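Local coordinates for protein galactokinase (Bifidobacterium longum subsp. infantis ATCC 15697 = JCM 1222 = DSM 20088, PDB 6TEQ) that probably phosphorylates galactose at the expense of ATP, as a GHMP-family galactokinase, and binds 2-deoxy-2-fluoro-galactose in its sugar pocket, at residues V16-G28 with V122-P134. Sequence-based numbering, arbitrary orientation.
Sequences VSQATKLFVDTYG and VKGFDAAFVSCVP
Ala-128 projects its single methyl from strand 125-131 into a hollow of helix 12-27 walled by Ala-19, Leu-22 and Phe-23, its CB lying 3.6 Å from Phe-23 N and 3.8 Å from Leu-22 CG. So small a bump lets the helix settle close to the strand, and their segment axes come within 7.3 Å of each other. One step along the same strand face, Val-130 fits its branches around the preceding turn: CG2 rests on the backbone of Gln-18 and Ala-19, while CG1 meets Gln-18 OE1. Phe-23, its CG anti to the backbone N (chi1 -172°), swings its ring beside the strand and presents its edge to Asp-126 O, 3.4 Å from CE2. Over the centre of the Tyr-27 ring sits Asp-126 CB, a CH-pi contact, while Asp-126 OD1 forms salt bridges with Arg-71 and Arg-77. The Tyr-27 hydroxyl donates to Ala-127 O (2.8 Å) from above the carbonyl plane. A phenylalanine in place of Tyr-27 would probably keep that ring contact but leave Ala-127 O without this donor. On the other face of the strand, Phe-125 and Phe-129 pack on helix 141-156, so the sheet is sandwiched between helices. Chiefly apolar shape fit thus holds helix 12-27 against the sheet, and the single directional bond probably fixes where the Tyr-27 ring sits.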
ATOM      1  N   VAL A  16      -1.187 -21.608   1.522  1.00 15.91           N
ATOM      2  CA  VAL A  16      -2.038 -22.417   2.433  1.00 17.91           C
ATOM      3  C   VAL A  16      -1.142 -23.449   3.117  1.00 15.26           C
ATOM      4  O   VAL A  16      -1.259 -23.644   4.346  1.00 18.78           O
ATOM      5  CB  VAL A  16      -3.223 -23.052   1.710  1.00 17.19           C
ATOM      6  CG1 VAL A  16      -3.934 -24.083   2.550  1.00 20.19           C
ATOM      7  CG2 VAL A  16      -4.199 -21.979   1.254  1.00 19.80           C
ATOM      8  N   SER A  17      -0.344 -24.166   2.336  1.00 16.60           N
ATOM      9  CA  SER A  17       0.490 -25.282   2.881  1.00 19.28           C
ATOM     10  C   SER A  17       1.427 -24.733   3.980  1.00 19.01           C
ATOM     11  O   SER A  17       1.496 -25.257   5.098  1.00 18.42           O
ATOM     12  CB  SER A  17       1.220 -25.988   1.754  1.00 22.28           C
ATOM     13  OG  SER A  17       1.885 -27.085   2.256  1.00 31.61           O
ATOM     14  N   GLN A  18       2.076 -23.617   3.719  1.00 17.63           N
ATOM     15  CA  GLN A  18       3.110 -23.077   4.622  1.00 17.81           C
ATOM     16  C   GLN A  18       2.484 -22.447   5.861  1.00 16.01           C
ATOM     17  O   GLN A  18       3.018 -22.607   6.983  1.00 17.61           O
ATOM     18  CB  GLN A  18       3.975 -22.084   3.845  1.00 18.38           C
ATOM     19  CG  GLN A  18       4.909 -22.765   2.852  1.00 17.70           C
ATOM     20  CD  GLN A  18       5.686 -21.782   2.007  1.00 16.49           C
ATOM     21  OE1 GLN A  18       6.203 -20.819   2.524  1.00 20.91           O
ATOM     22  NE2 GLN A  18       5.964 -22.162   0.767  1.00 20.61           N
ATOM     23  N   ALA A  19       1.389 -21.707   5.703  1.00 17.02           N
ATOM     24  CA  ALA A  19       0.698 -21.060   6.835  1.00 16.42           C
ATOM     25  C   ALA A  19       0.112 -22.142   7.722  1.00 14.75           C
ATOM     26  O   ALA A  19       0.233 -22.037   8.972  1.00 15.67           O
ATOM     27  CB  ALA A  19      -0.367 -20.139   6.341  1.00 15.94           C
ATOM     28  N   THR A  20      -0.435 -23.189   7.110  1.00 16.88           N
ATOM     29  CA  THR A  20      -1.067 -24.302   7.878  1.00 18.19           C
ATOM     30  C   THR A  20       0.010 -25.036   8.678  1.00 16.91           C
ATOM     31  O   THR A  20      -0.182 -25.261   9.838  1.00 16.75           O
ATOM     32  CB  THR A  20      -1.858 -25.237   6.986  1.00 19.35           C
ATOM     33  OG1 THR A  20      -2.882 -24.504   6.302  1.00 20.82           O
ATOM     34  CG2 THR A  20      -2.493 -26.321   7.823  1.00 18.85           C
ATOM     35  N   LYS A  21       1.125 -25.381   8.043  1.00 18.01           N
ATOM     36  CA  LYS A  21       2.224 -26.094   8.709  1.00 18.15           C
ATOM     37  C   LYS A  21       2.765 -25.237   9.878  1.00 17.28           C
ATOM     38  O   LYS A  21       3.043 -25.778  10.967  1.00 16.42           O
ATOM     39  CB  LYS A  21       3.302 -26.449   7.672  1.00 23.86           C
ATOM     40  CG  LYS A  21       4.574 -27.104   8.232  1.00 28.32           C
ATOM     41  CD  LYS A  21       5.402 -27.745   7.166  1.00 33.83           C
ATOM     42  CE  LYS A  21       6.793 -28.243   7.567  1.00 46.46           C
ATOM     43  NZ  LYS A  21       6.957 -28.518   9.009  1.00 38.77           N
ATOM     44  N   LEU A  22       2.989 -23.937   9.693  1.00 17.34           N
ATOM     45  CA  LEU A  22       3.526 -23.115  10.786  1.00 18.92           C
ATOM     46  C   LEU A  22       2.506 -23.103  11.932  1.00 17.55           C
ATOM     47  O   LEU A  22       2.876 -23.116  13.122  1.00 18.76           O
ATOM     48  CB  LEU A  22       3.824 -21.707  10.288  1.00 19.07           C
ATOM     49  CG  LEU A  22       4.343 -20.733  11.323  1.00 16.30           C
ATOM     50  CD1 LEU A  22       5.657 -21.203  11.892  1.00 21.46           C
ATOM     51  CD2 LEU A  22       4.569 -19.370  10.703  1.00 19.70           C
ATOM     52  N   PHE A  23       1.245 -23.061  11.585  1.00 16.61           N
ATOM     53  CA  PHE A  23       0.173 -23.031  12.614  1.00 18.03           C
ATOM     54  C   PHE A  23       0.205 -24.359  13.402  1.00 16.37           C
ATOM     55  O   PHE A  23       0.256 -24.315  14.641  1.00 17.51           O
ATOM     56  CB  PHE A  23      -1.198 -22.851  11.961  1.00 17.52           C
ATOM     57  CG  PHE A  23      -2.278 -22.633  12.977  1.00 15.69           C
ATOM     58  CD1 PHE A  23      -2.782 -23.732  13.685  1.00 16.88           C
ATOM     59  CD2 PHE A  23      -2.719 -21.362  13.266  1.00 14.91           C
ATOM     60  CE1 PHE A  23      -3.749 -23.521  14.630  1.00 15.33           C
ATOM     61  CE2 PHE A  23      -3.706 -21.142  14.216  1.00 17.45           C
ATOM     62  CZ  PHE A  23      -4.208 -22.230  14.896  1.00 17.28           C
ATOM     63  N   VAL A  24       0.265 -25.496  12.716  1.00 15.62           N
ATOM     64  CA  VAL A  24       0.205 -26.845  13.364  1.00 18.18           C
ATOM     65  C   VAL A  24       1.501 -27.029  14.147  1.00 21.76           C
ATOM     66  O   VAL A  24       1.425 -27.475  15.328  1.00 20.72           O
ATOM     67  CB  VAL A  24      -0.060 -27.960  12.327  1.00 20.84           C
ATOM     68  CG1 VAL A  24       0.156 -29.362  12.900  1.00 20.59           C
ATOM     69  CG2 VAL A  24      -1.487 -27.886  11.777  1.00 22.41           C
ATOM     70  N   ASP A  25       2.659 -26.670  13.573  1.00 21.51           N
ATOM     71  CA  ASP A  25       3.975 -26.735  14.276  1.00 22.35           C
ATOM     72  C   ASP A  25       4.001 -25.886  15.569  1.00 19.40           C
ATOM     73  O   ASP A  25       4.759 -26.175  16.536  1.00 21.64           O
ATOM     74  CB  ASP A  25       5.083 -26.279  13.319  1.00 24.38           C
ATOM     75  CG  ASP A  25       5.353 -27.344  12.277  1.00 22.96           C
ATOM     76  OD1 ASP A  25       4.768 -28.464  12.418  1.00 33.57           O
ATOM     77  OD2 ASP A  25       6.115 -27.055  11.343  1.00 24.87           O
ATOM     78  N   THR A  26       3.312 -24.772  15.580  1.00 17.45           N
ATOM     79  CA  THR A  26       3.406 -23.790  16.670  1.00 18.47           C
ATOM     80  C   THR A  26       2.348 -24.130  17.732  1.00 19.18           C
ATOM     81  O   THR A  26       2.697 -24.045  18.928  1.00 17.88           O
ATOM     82  CB  THR A  26       3.235 -22.369  16.156  1.00 17.27           C
ATOM     83  OG1 THR A  26       4.149 -22.045  15.124  1.00 18.31           O
ATOM     84  CG2 THR A  26       3.375 -21.396  17.300  1.00 17.32           C
ATOM     85  N   TYR A  27       1.104 -24.403  17.307  1.00 16.42           N
ATOM     86  CA  TYR A  27      -0.076 -24.471  18.205  1.00 16.70           C
ATOM     87  C   TYR A  27      -0.676 -25.861  18.339  1.00 16.17           C
ATOM     88  O   TYR A  27      -1.464 -26.020  19.268  1.00 19.91           O
ATOM     89  CB  TYR A  27      -1.179 -23.540  17.687  1.00 16.02           C
ATOM     90  CG  TYR A  27      -0.734 -22.127  17.479  1.00 14.83           C
ATOM     91  CD1 TYR A  27      -0.163 -21.420  18.510  1.00 16.14           C
ATOM     92  CD2 TYR A  27      -0.837 -21.475  16.264  1.00 15.01           C
ATOM     93  CE1 TYR A  27       0.256 -20.106  18.379  1.00 18.00           C
ATOM     94  CE2 TYR A  27      -0.391 -20.158  16.108  1.00 15.64           C
ATOM     95  CZ  TYR A  27       0.177 -19.464  17.154  1.00 15.41           C
ATOM     96  OH  TYR A  27       0.594 -18.151  17.108  1.00 15.56           O
ATOM     97  N   GLY A  28      -0.208 -26.832  17.565  1.00 17.44           N
ATOM     98  CA  GLY A  28      -0.631 -28.244  17.523  1.00 19.99           C
ATOM     99  C   GLY A  28      -1.984 -28.428  16.904  1.00 16.58           C
ATOM    100  O   GLY A  28      -2.125 -29.321  16.066  1.00 20.22           O
ATOM    101  N   VAL A 122     -16.018 -10.549  19.021  1.00 23.14           N
ATOM    102  CA  VAL A 122     -14.584 -10.785  18.695  1.00 20.67           C
ATOM    103  C   VAL A 122     -13.817 -10.950  20.002  1.00 20.99           C
ATOM    104  O   VAL A 122     -13.673  -9.976  20.775  1.00 24.74           O
ATOM    105  CB  VAL A 122     -13.994  -9.635  17.857  1.00 19.84           C
ATOM    106  CG1 VAL A 122     -12.481  -9.814  17.603  1.00 22.33           C
ATOM    107  CG2 VAL A 122     -14.781  -9.498  16.575  1.00 19.96           C
ATOM    108  N   LYS A 123     -13.319 -12.138  20.206  1.00 21.63           N
ATOM    109  CA  LYS A 123     -12.440 -12.505  21.342  1.00 20.69           C
ATOM    110  C   LYS A 123     -11.038 -12.782  20.764  1.00 20.71           C
ATOM    111  O   LYS A 123     -10.646 -12.269  19.680  1.00 20.59           O
ATOM    112  CB  LYS A 123     -13.019 -13.719  22.089  1.00 21.73           C
ATOM    113  CG  LYS A 123     -14.469 -13.651  22.523  1.00 29.00           C
ATOM    114  CD  LYS A 123     -14.689 -12.492  23.423  1.00 29.14           C
ATOM    115  CE  LYS A 123     -16.122 -12.217  23.827  1.00 42.72           C
ATOM    116  NZ  LYS A 123     -16.606 -13.217  24.797  1.00 54.78           N
ATOM    117  N   GLY A 124     -10.282 -13.625  21.441  1.00 20.79           N
ATOM    118  CA  GLY A 124      -8.893 -13.913  21.111  1.00 20.12           C
ATOM    119  C   GLY A 124      -8.741 -14.705  19.861  1.00 20.14           C
ATOM    120  O   GLY A 124      -9.767 -15.166  19.229  1.00 16.54           O
ATOM    121  N   PHE A 125      -7.489 -15.013  19.562  1.00 19.53           N
ATOM    122  CA  PHE A 125      -7.204 -15.895  18.425  1.00 16.68           C
ATOM    123  C   PHE A 125      -5.739 -16.346  18.459  1.00 15.71           C
ATOM    124  O   PHE A 125      -4.878 -15.715  19.086  1.00 18.86           O
ATOM    125  CB  PHE A 125      -7.532 -15.231  17.089  1.00 13.50           C
ATOM    126  CG  PHE A 125      -6.709 -14.023  16.756  1.00 16.63           C
ATOM    127  CD1 PHE A 125      -7.092 -12.785  17.210  1.00 14.92           C
ATOM    128  CD2 PHE A 125      -5.597 -14.113  15.939  1.00 15.76           C
ATOM    129  CE1 PHE A 125      -6.388 -11.640  16.848  1.00 17.06           C
ATOM    130  CE2 PHE A 125      -4.861 -12.984  15.624  1.00 15.31           C
ATOM    131  CZ  PHE A 125      -5.232 -11.759  16.084  1.00 18.16           C
ATOM    132  N   ASP A 126      -5.519 -17.463  17.791  1.00 14.44           N
ATOM    133  CA  ASP A 126      -4.176 -17.980  17.442  1.00 17.00           C
ATOM    134  C   ASP A 126      -3.988 -17.778  15.957  1.00 15.67           C
ATOM    135  O   ASP A 126      -4.904 -18.088  15.200  1.00 16.86           O
ATOM    136  CB  ASP A 126      -4.039 -19.427  17.819  1.00 16.48           C
ATOM    137  CG  ASP A 126      -4.145 -19.686  19.303  1.00 19.92           C
ATOM    138  OD1 ASP A 126      -3.605 -18.821  20.117  1.00 18.56           O
ATOM    139  OD2 ASP A 126      -4.690 -20.798  19.636  1.00 25.00           O
ATOM    140  N   ALA A 127      -2.811 -17.290  15.567  1.00 17.42           N
ATOM    141  CA  ALA A 127      -2.523 -17.149  14.128  1.00 15.58           C
ATOM    142  C   ALA A 127      -1.060 -17.423  13.810  1.00 14.95           C
ATOM    143  O   ALA A 127      -0.157 -17.124  14.650  1.00 14.86           O
ATOM    144  CB  ALA A 127      -2.972 -15.807  13.596  1.00 16.41           C
ATOM    145  N   ALA A 128      -0.894 -17.825  12.577  1.00 14.14           N
ATOM    146  CA  ALA A 128       0.418 -18.016  11.930  1.00 13.60           C
ATOM    147  C   ALA A 128       0.380 -17.298  10.584  1.00 13.99           C
ATOM    148  O   ALA A 128      -0.513 -17.490   9.767  1.00 15.34           O
ATOM    149  CB  ALA A 128       0.775 -19.445  11.740  1.00 14.85           C
ATOM    150  N   PHE A 129       1.384 -16.483  10.363  1.00 13.83           N
ATOM    151  CA  PHE A 129       1.546 -15.728   9.094  1.00 12.41           C
ATOM    152  C   PHE A 129       2.758 -16.242   8.298  1.00 13.87           C
ATOM    153  O   PHE A 129       3.858 -16.425   8.860  1.00 14.78           O
ATOM    154  CB  PHE A 129       1.850 -14.259   9.424  1.00 13.81           C
ATOM    155  CG  PHE A 129       0.722 -13.578  10.083  1.00 12.91           C
ATOM    156  CD1 PHE A 129      -0.263 -13.007   9.306  1.00 12.78           C
ATOM    157  CD2 PHE A 129       0.562 -13.605  11.459  1.00 12.09           C
ATOM    158  CE1 PHE A 129      -1.309 -12.325   9.902  1.00 13.24           C
ATOM    159  CE2 PHE A 129      -0.500 -12.947  12.045  1.00 13.83           C
ATOM    160  CZ  PHE A 129      -1.446 -12.359  11.271  1.00 12.34           C
ATOM    161  N   VAL A 130       2.548 -16.419   7.004  1.00 13.64           N
ATOM    162  CA  VAL A 130       3.582 -16.653   5.984  1.00 12.01           C
ATOM    163  C   VAL A 130       3.327 -15.621   4.883  1.00 14.33           C
ATOM    164  O   VAL A 130       2.215 -15.509   4.436  1.00 16.00           O
ATOM    165  CB  VAL A 130       3.604 -18.088   5.440  1.00 14.68           C
ATOM    166  CG1 VAL A 130       4.586 -18.172   4.323  1.00 18.81           C
ATOM    167  CG2 VAL A 130       3.920 -19.090   6.576  1.00 16.51           C
ATOM    168  N   SER A 131       4.363 -14.845   4.513  1.00 14.92           N
ATOM    169  CA  SER A 131       4.224 -13.809   3.488  1.00 14.55           C
ATOM    170  C   SER A 131       5.277 -13.952   2.399  1.00 11.50           C
ATOM    171  O   SER A 131       6.391 -14.425   2.681  1.00 15.95           O
ATOM    172  CB  SER A 131       4.287 -12.445   4.157  1.00 14.42           C
ATOM    173  OG  SER A 131       3.969 -11.414   3.262  1.00 14.17           O
ATOM    174  N   CYS A 132       4.975 -13.409   1.233  1.00 14.22           N
ATOM    175  CA  CYS A 132       5.995 -13.124   0.219  1.00 15.45           C
ATOM    176  C   CYS A 132       5.951 -11.623  -0.166  1.00 13.35           C
ATOM    177  O   CYS A 132       6.511 -11.311  -1.213  1.00 14.22           O
ATOM    178  CB  CYS A 132       5.817 -14.029  -0.974  1.00 16.08           C
ATOM    179  SG  CYS A 132       4.217 -13.805  -1.786  1.00 15.40           S
ATOM    180  N   VAL A 133       5.242 -10.757   0.583  1.00 13.01           N
ATOM    181  CA  VAL A 133       5.317  -9.291   0.377  1.00 11.94           C
ATOM    182  C   VAL A 133       6.630  -8.834   0.995  1.00 15.40           C
ATOM    183  O   VAL A 133       6.793  -8.925   2.211  1.00 17.37           O
ATOM    184  CB  VAL A 133       4.112  -8.543   0.951  1.00 13.40           C
ATOM    185  CG1 VAL A 133       4.197  -7.062   0.662  1.00 15.47           C
ATOM    186  CG2 VAL A 133       2.835  -9.121   0.463  1.00 12.98           C
ATOM    187  N   PRO A 134       7.610  -8.388   0.172  1.00 16.99           N
ATOM    188  CA  PRO A 134       8.968  -8.149   0.669  1.00 18.31           C
ATOM    189  C   PRO A 134       9.016  -7.053   1.753  1.00 18.68           C
ATOM    190  O   PRO A 134       8.378  -5.976   1.661  1.00 19.00           O
ATOM    191  CB  PRO A 134       9.786  -7.824  -0.609  1.00 21.99           C
ATOM    192  CG  PRO A 134       8.948  -8.387  -1.742  1.00 23.34           C
ATOM    193  CD  PRO A 134       7.512  -8.231  -1.289  1.00 18.62           C
TER